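PDB 3BGK: putative uncharacterized protein from Streptococcus mutans, which probably catalyses the ADP-dependent dehydration of the S-form of NAD(P)HX, a hydrated, damaged form of NAD(P)H, so restoring the intact cofactor. Local coordinates for residues M76-C81 against S103-A108; G247-T252 against T296-E301; D139-T144 against I165-K170. One frame throughout, in Å; residues are numbered along the deposited sequence.

Interaction 1: M76-C81 against S103-A108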
# COMPACT_ATOMS: atom_id res chain seq x y z
N MSE A 76 -6.70 2.37 11.54
CA MSE A 76 -7.77 3.28 11.12
C MSE A 76 -7.92 4.46 12.06
O MSE A 76 -8.22 5.57 11.63
CB MSE A 76 -9.09 2.54 10.95
CG MSE A 76 -9.13 1.74 9.67
SE MSE A 76 -10.77 0.73 9.44
CE MSE A 76 -10.66 -0.51 10.95
N ALA A 77 -7.68 4.23 13.35
CA ALA A 77 -7.62 5.32 14.31
C ALA A 77 -6.38 6.19 14.05
O ALA A 77 -6.46 7.42 14.07
CB ALA A 77 -7.62 4.79 15.73
N ALA A 78 -5.24 5.55 13.78
CA ALA A 78 -4.02 6.27 13.44
C ALA A 78 -4.21 7.16 12.22
O ALA A 78 -3.90 8.35 12.26
CB ALA A 78 -2.87 5.31 13.23
N LEU A 79 -4.72 6.58 11.13
CA LEU A 79 -5.03 7.32 9.91
C LEU A 79 -5.89 8.54 10.18
O LEU A 79 -5.61 9.62 9.67
CB LEU A 79 -5.71 6.41 8.87
CG LEU A 79 -4.82 5.54 7.98
CD1 LEU A 79 -5.67 4.58 7.15
CD2 LEU A 79 -3.93 6.38 7.07
N ALA A 80 -6.94 8.37 10.98
CA ALA A 80 -7.82 9.48 11.31
C ALA A 80 -7.10 10.55 12.13
O ALA A 80 -7.28 11.75 11.90
CB ALA A 80 -9.05 8.99 12.04
N CYS A 81 -6.29 10.11 13.08
CA CYS A 81 -5.61 11.01 14.00
C CYS A 81 -4.60 11.91 13.30
O CYS A 81 -4.54 13.11 13.58
CB CYS A 81 -4.92 10.24 15.13
SG CYS A 81 -4.32 11.30 16.45
N SER A 103 2.60 0.75 6.01
CA SER A 103 2.17 0.72 4.61
C SER A 103 1.20 1.87 4.37
O SER A 103 1.24 2.50 3.32
CB SER A 103 1.54 -0.63 4.24
OG SER A 103 0.26 -0.79 4.85
N HIS A 104 0.35 2.15 5.35
CA HIS A 104 -0.66 3.21 5.25
C HIS A 104 -0.13 4.56 5.67
O HIS A 104 -0.54 5.59 5.12
CB HIS A 104 -1.87 2.89 6.14
CG HIS A 104 -2.72 1.78 5.63
ND1 HIS A 104 -3.74 1.99 4.72
CD2 HIS A 104 -2.72 0.46 5.91
CE1 HIS A 104 -4.32 0.83 4.45
NE2 HIS A 104 -3.73 -0.11 5.15
N LEU A 105 0.77 4.54 6.66
CA LEU A 105 1.09 5.73 7.46
C LEU A 105 2.52 5.73 8.02
O LEU A 105 2.73 5.45 9.21
CB LEU A 105 0.07 5.84 8.61
CG LEU A 105 -0.15 7.14 9.38
CD1 LEU A 105 -0.89 8.18 8.54
CD2 LEU A 105 -0.92 6.82 10.63
N PRO A 106 3.52 6.04 7.17
CA PRO A 106 4.90 6.18 7.64
C PRO A 106 5.07 7.39 8.57
O PRO A 106 6.07 7.46 9.30
CB PRO A 106 5.70 6.36 6.36
CG PRO A 106 4.74 6.81 5.34
CD PRO A 106 3.41 6.26 5.71
N GLU A 107 4.11 8.30 8.55
CA GLU A 107 4.08 9.48 9.42
C GLU A 107 4.00 9.16 10.92
O GLU A 107 4.28 10.03 11.75
CB GLU A 107 2.90 10.39 9.05
CG GLU A 107 3.07 11.18 7.77
CD GLU A 107 2.60 10.44 6.53
OE1 GLU A 107 2.30 9.23 6.60
OE2 GLU A 107 2.52 11.09 5.46
N ALA A 108 3.61 7.93 11.26
CA ALA A 108 3.42 7.55 12.66
C ALA A 108 4.45 6.54 13.12
O ALA A 108 4.62 5.48 12.51
CB ALA A 108 2.02 7.01 12.88
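Ala78 of helix 71-83 meets Leu105, the residue at which the chain leaves helix 98-104 and turns toward strand 109-112. The methyl CB of Ala78 points toward 103-108 and rests 3.6 Å from Leu105 CD2, which also lies against the Ala78 carbonyl carbon. One residue on, Leu79 contributes the largest share of the buried surface. It starts out alongside 103-108, but with CG beside the backbone N (chi1 -84°) the fork swings back and its two methyls part: CD2 goes to Leu105 and the His104 carbonyl O, CD1 to the His104 ring. CD2 lies 3.8 Å from Leu105 CD1, the two leucines antiparallel and side by side. CD1 comes obliquely to the ring, 4.0 Å from His104 ND1, and the imidazole stands roughly perpendicular to the leucine. Leu105 thus divides its branches, CD1 for Leu79 and CD2 for Ala78, and straddles two successive residues of the helix. The other ring nitrogen, His104 NE2, is hydrogen-bonded to His102 O of the third subunit, so the ring beside Leu79 also belongs to a subunit interface. The C-terminal end of helix 98-104 and the type I turn Leu105-Ala108, which leads to strand 109-112, pack against helix 71-83; that helix lays Ala77 and Cys81 on strand 60-64, while Ala80 faces helices 249-263 and 295-310.

Interaction 2: G247-T252 against T296-E301. With PO4 (phosphate ion), chain B.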
# COMPACT_ATOMS: atom_id res chain seq x y z
N GLY A 247 -17.74 -1.82 9.22
CA GLY A 247 -16.66 -2.12 10.17
C GLY A 247 -15.55 -1.08 10.14
O GLY A 247 -15.11 -0.69 9.06
N GLY A 248 -15.14 -0.63 11.32
CA GLY A 248 -14.07 0.35 11.46
C GLY A 248 -14.49 1.80 11.61
O GLY A 248 -13.65 2.68 11.78
N MSE A 249 -15.80 2.05 11.55
CA MSE A 249 -16.36 3.40 11.65
C MSE A 249 -16.06 4.05 12.99
O MSE A 249 -15.74 5.23 13.06
CB MSE A 249 -17.88 3.37 11.39
CG MSE A 249 -18.54 4.75 11.23
SE MSE A 249 -17.81 5.88 9.81
CE MSE A 249 -17.97 4.64 8.32
N GLY A 250 -16.14 3.26 14.06
CA GLY A 250 -15.86 3.75 15.41
C GLY A 250 -14.39 4.07 15.66
O GLY A 250 -14.07 5.04 16.35
N ASP A 251 -13.51 3.23 15.10
CA ASP A 251 -12.07 3.43 15.21
C ASP A 251 -11.68 4.77 14.60
O ASP A 251 -10.94 5.55 15.22
CB ASP A 251 -11.31 2.28 14.54
CG ASP A 251 -11.78 0.91 15.02
OD1 ASP A 251 -11.78 0.67 16.24
OD2 ASP A 251 -12.14 0.07 14.16
N THR A 252 -12.19 5.05 13.41
CA THR A 252 -12.01 6.33 12.74
C THR A 252 -12.49 7.50 13.59
O THR A 252 -11.82 8.53 13.67
CB THR A 252 -12.73 6.34 11.38
OG1 THR A 252 -12.29 5.22 10.61
CG2 THR A 252 -12.42 7.63 10.61
N THR A 296 -11.67 4.41 5.96
CA THR A 296 -10.45 4.99 5.36
C THR A 296 -10.73 6.04 4.29
O THR A 296 -9.86 6.87 4.00
CB THR A 296 -9.52 3.91 4.75
OG1 THR A 296 -10.22 3.18 3.75
CG2 THR A 296 -8.99 2.97 5.83
N ARG A 297 -11.91 5.99 3.68
CA ARG A 297 -12.29 6.99 2.68
C ARG A 297 -12.61 8.32 3.36
O ARG A 297 -12.37 9.38 2.78
CB ARG A 297 -13.50 6.56 1.84
CG ARG A 297 -13.44 5.17 1.21
CD ARG A 297 -12.63 5.12 -0.08
NE ARG A 297 -12.65 3.78 -0.66
CZ ARG A 297 -11.81 2.79 -0.33
NH1 ARG A 297 -11.92 1.60 -0.92
NH2 ARG A 297 -10.86 2.99 0.58
N ILE A 298 -13.16 8.25 4.57
CA ILE A 298 -13.45 9.44 5.39
C ILE A 298 -12.16 10.13 5.84
O ILE A 298 -12.06 11.35 5.80
CB ILE A 298 -14.30 9.07 6.62
CG1 ILE A 298 -15.73 8.72 6.20
CG2 ILE A 298 -14.31 10.19 7.65
CD1 ILE A 298 -16.58 8.14 7.32
N SER A 299 -11.19 9.32 6.28
CA SER A 299 -9.89 9.81 6.74
C SER A 299 -9.15 10.59 5.67
O SER A 299 -8.53 11.63 5.96
CB SER A 299 -9.02 8.64 7.22
OG SER A 299 -9.46 8.19 8.48
N ALA A 300 -9.22 10.10 4.43
CA ALA A 300 -8.57 10.73 3.29
C ALA A 300 -9.09 12.15 3.02
O ALA A 300 -8.35 12.99 2.48
CB ALA A 300 -8.74 9.85 2.05
N GLU A 301 -10.34 12.40 3.41
CA GLU A 301 -11.03 13.67 3.14
C GLU A 301 -10.88 14.71 4.25
O GLU A 301 -11.14 15.89 4.01
CB GLU A 301 -12.51 13.42 2.88
CG GLU A 301 -12.81 12.56 1.65
CD GLU A 301 -12.26 13.15 0.37
OE1 GLU A 301 -12.41 14.38 0.15
OE2 GLU A 301 -11.67 12.40 -0.43
P PO4 B . -16.42 -0.24 14.61
O1 PO4 B . -16.52 -1.30 13.52
O2 PO4 B . -16.69 -0.92 15.94
O3 PO4 B . -15.03 0.35 14.64
O4 PO4 B . -17.43 0.86 14.36
O HOH W 1 -9.80 5.67 9.30
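The glycine-rich turn Gly247-Gly250 and the start of helix 249-263 form an anion-binding site of the ribokinase-like fold, and Thr252 and Met249 on this helix pack against Ser299 and Ile298 of helix 295-310. A phosphate ion, probably from the crystallisation liquor, occupies the site. Gly248 N, at the N-cap position, gives O1 a nearly straight bond (2.7 Å, N-H...O 169°). Gly250 N donates to O4 over 2.7 Å and only weakly to O3, which also accepts the longer bond from Asp251 N. His186 NE2 holds the ion as well. Gly250 and Asp251 are predicted to bind AMP and NADPHX, respectively, consistent with the phosphate marking part of the active site. Behind the turn the Met249 side chain, a selenomethionine, is bent at both chi2 and chi3, which brings SE crosswise to within 3.6 Å of Ile298 CD1. Thr252 sends its two branches to different tasks: with CG2 anti to the backbone N, the methyl reaches Ser299 OG at 3.7 Å, whereas OG1 has among its neighbours a water shared with Ser299 OG. That water is 2.8 Å from Thr252 OG1 and 2.7 Å from Ser299 OG, so it joins two hydroxyls in a buried setting. Backbone N-H groups at a helix start, where the helix dipole would add its pull, offer a binding surface suited to a negatively charged phosphate, while the face toward helix 295-310 is held by apolar contact and one bridging water.

Interaction 3: D139-T144 against I165-K170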
# COMPACT_ATOMS: atom_id res chain seq x y z
N ASP A 139 -4.37 -11.36 28.20
CA ASP A 139 -3.42 -10.98 29.26
C ASP A 139 -2.55 -9.78 28.90
O ASP A 139 -2.32 -8.91 29.75
CB ASP A 139 -2.57 -12.19 29.68
CG ASP A 139 -3.29 -13.10 30.67
OD1 ASP A 139 -4.13 -12.59 31.45
OD2 ASP A 139 -3.02 -14.32 30.66
N LEU A 140 -2.09 -9.71 27.65
CA LEU A 140 -1.30 -8.58 27.18
C LEU A 140 -2.06 -7.24 27.27
O LEU A 140 -1.47 -6.21 27.59
CB LEU A 140 -0.78 -8.82 25.75
CG LEU A 140 0.02 -7.69 25.07
CD1 LEU A 140 1.26 -7.29 25.87
CD2 LEU A 140 0.39 -8.07 23.63
N ALA A 141 -3.36 -7.28 26.99
CA ALA A 141 -4.22 -6.10 27.06
C ALA A 141 -4.37 -5.58 28.50
O ALA A 141 -4.28 -4.37 28.74
CB ALA A 141 -5.58 -6.40 26.46
N GLN A 142 -4.58 -6.49 29.45
CA GLN A 142 -4.71 -6.13 30.87
C GLN A 142 -3.41 -5.63 31.49
O GLN A 142 -3.43 -4.72 32.32
CB GLN A 142 -5.27 -7.30 31.69
CG GLN A 142 -6.66 -7.03 32.28
CD GLN A 142 -6.66 -5.91 33.32
OE1 GLN A 142 -7.47 -4.98 33.25
NE2 GLN A 142 -5.76 -6.00 34.30
N THR A 143 -2.28 -6.24 31.11
CA THR A 143 -0.96 -5.81 31.55
C THR A 143 -0.73 -4.37 31.07
O THR A 143 -0.34 -3.50 31.86
CB THR A 143 0.16 -6.76 31.03
OG1 THR A 143 0.03 -8.04 31.66
CG2 THR A 143 1.55 -6.21 31.33
N THR A 144 -1.02 -4.15 29.79
CA THR A 144 -0.90 -2.84 29.16
C THR A 144 -1.85 -1.81 29.75
O THR A 144 -1.44 -0.68 30.02
CB THR A 144 -1.16 -2.92 27.66
OG1 THR A 144 -0.31 -3.92 27.10
CG2 THR A 144 -0.90 -1.58 27.00
N ILE A 165 -13.08 -0.13 27.56
CA ILE A 165 -14.22 0.20 28.40
C ILE A 165 -14.57 -0.99 29.30
O ILE A 165 -14.80 -0.82 30.50
CB ILE A 165 -15.45 0.64 27.58
CG1 ILE A 165 -15.17 1.94 26.80
CG2 ILE A 165 -16.67 0.81 28.48
CD1 ILE A 165 -15.12 3.21 27.65
N ASN A 166 -14.58 -2.19 28.71
CA ASN A 166 -14.72 -3.44 29.47
C ASN A 166 -13.61 -3.62 30.51
O ASN A 166 -13.85 -4.09 31.62
CB ASN A 166 -14.71 -4.66 28.54
CG ASN A 166 -15.64 -4.51 27.36
OD1 ASN A 166 -16.77 -4.05 27.49
ND2 ASN A 166 -15.17 -4.92 26.19
N LEU A 167 -12.39 -3.24 30.13
CA LEU A 167 -11.22 -3.36 31.00
C LEU A 167 -11.30 -2.38 32.16
O LEU A 167 -10.91 -2.70 33.28
CB LEU A 167 -9.93 -3.14 30.20
CG LEU A 167 -9.11 -4.37 29.80
CD1 LEU A 167 -9.98 -5.51 29.29
CD2 LEU A 167 -8.07 -3.98 28.76
N LEU A 168 -11.81 -1.18 31.88
CA LEU A 168 -12.07 -0.19 32.92
C LEU A 168 -13.17 -0.67 33.87
O LEU A 168 -13.12 -0.40 35.07
CB LEU A 168 -12.43 1.16 32.29
CG LEU A 168 -12.86 2.33 33.18
CD1 LEU A 168 -11.72 2.80 34.08
CD2 LEU A 168 -13.40 3.49 32.35
N ALA A 169 -14.14 -1.41 33.32
CA ALA A 169 -15.29 -1.92 34.07
C ALA A 169 -14.94 -3.00 35.11
O ALA A 169 -15.51 -3.02 36.20
CB ALA A 169 -16.38 -2.43 33.12
N LYS A 170 -14.01 -3.89 34.76
CA LYS A 170 -13.60 -4.99 35.65
C LYS A 170 -12.99 -4.49 36.97
O LYS A 170 -13.26 -5.07 38.03
CB LYS A 170 -12.63 -5.93 34.93
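Leu167 reaches from helix 163-170 toward Ala141 and Gln142 in the first turn of helix 139-151. Its chi1 of -102° departs from a staggered value, and the branch that results directs CD2 at the backbone of Ala141, 3.8 Å from Ala141 O. The same methyl lies 4.2 Å from Ala141 CB, a looser apolar touch. Gln142, with chi1 of -114° likewise off a staggered value, bends at chi2 (-66°), and this turn carries its amide oxygen alongside the leucine: Gln142 OE1 is 3.9 Å from Leu167 CG, the glutamine and leucine chains passing head to tail. The amide's other end makes a weak hydrogen bond from NE2 to Asp146 OD2, one helical turn further on. In the three-layer alpha/beta sandwich, helix 139-151 connects strands 128-131 and 157-161, and helix 163-170 follows 157-161 and precedes 181-184: successive parallel beta-alpha-beta units whose helices pack side by side. Leu167 also meets Phe145, and Leu168 packs on Phe145 and Trp149 of helix 139-151 and on Ile160 of strand 157-161. Within 139-144 two threonines turn their hydroxyls back onto their own helix. Thr144 OG1 donates to Leu140 O over 2.6 Å, approaching from the face of the carbonyl plane opposite to Thr144 N. Thr143 OG1 donates to Asp139 O at 3.2 Å from above the carbonyl plane.

Along the chain interaction 1 closes first, interaction 3 follows, and interaction 2 comes last, all within the same three-layer fold. Interactions 1 and 2 are neighbours, their centres 11 Å apart: helix 71-83 lies against helices 249-263 and 295-310, with Ala80 CB 3.2 Å from Thr252 O. Both touch the third subunit, and interaction 1 the second as well, so this helical cluster links the predicted nucleotide site to the tetramer interface. Interaction 3 stands apart, its centre about 24 Å from that of interaction 1 and about 25 Å from that of interaction 2; it joins the helices before and after strand 157-161 in sequence, and no other protein chain touches its segments.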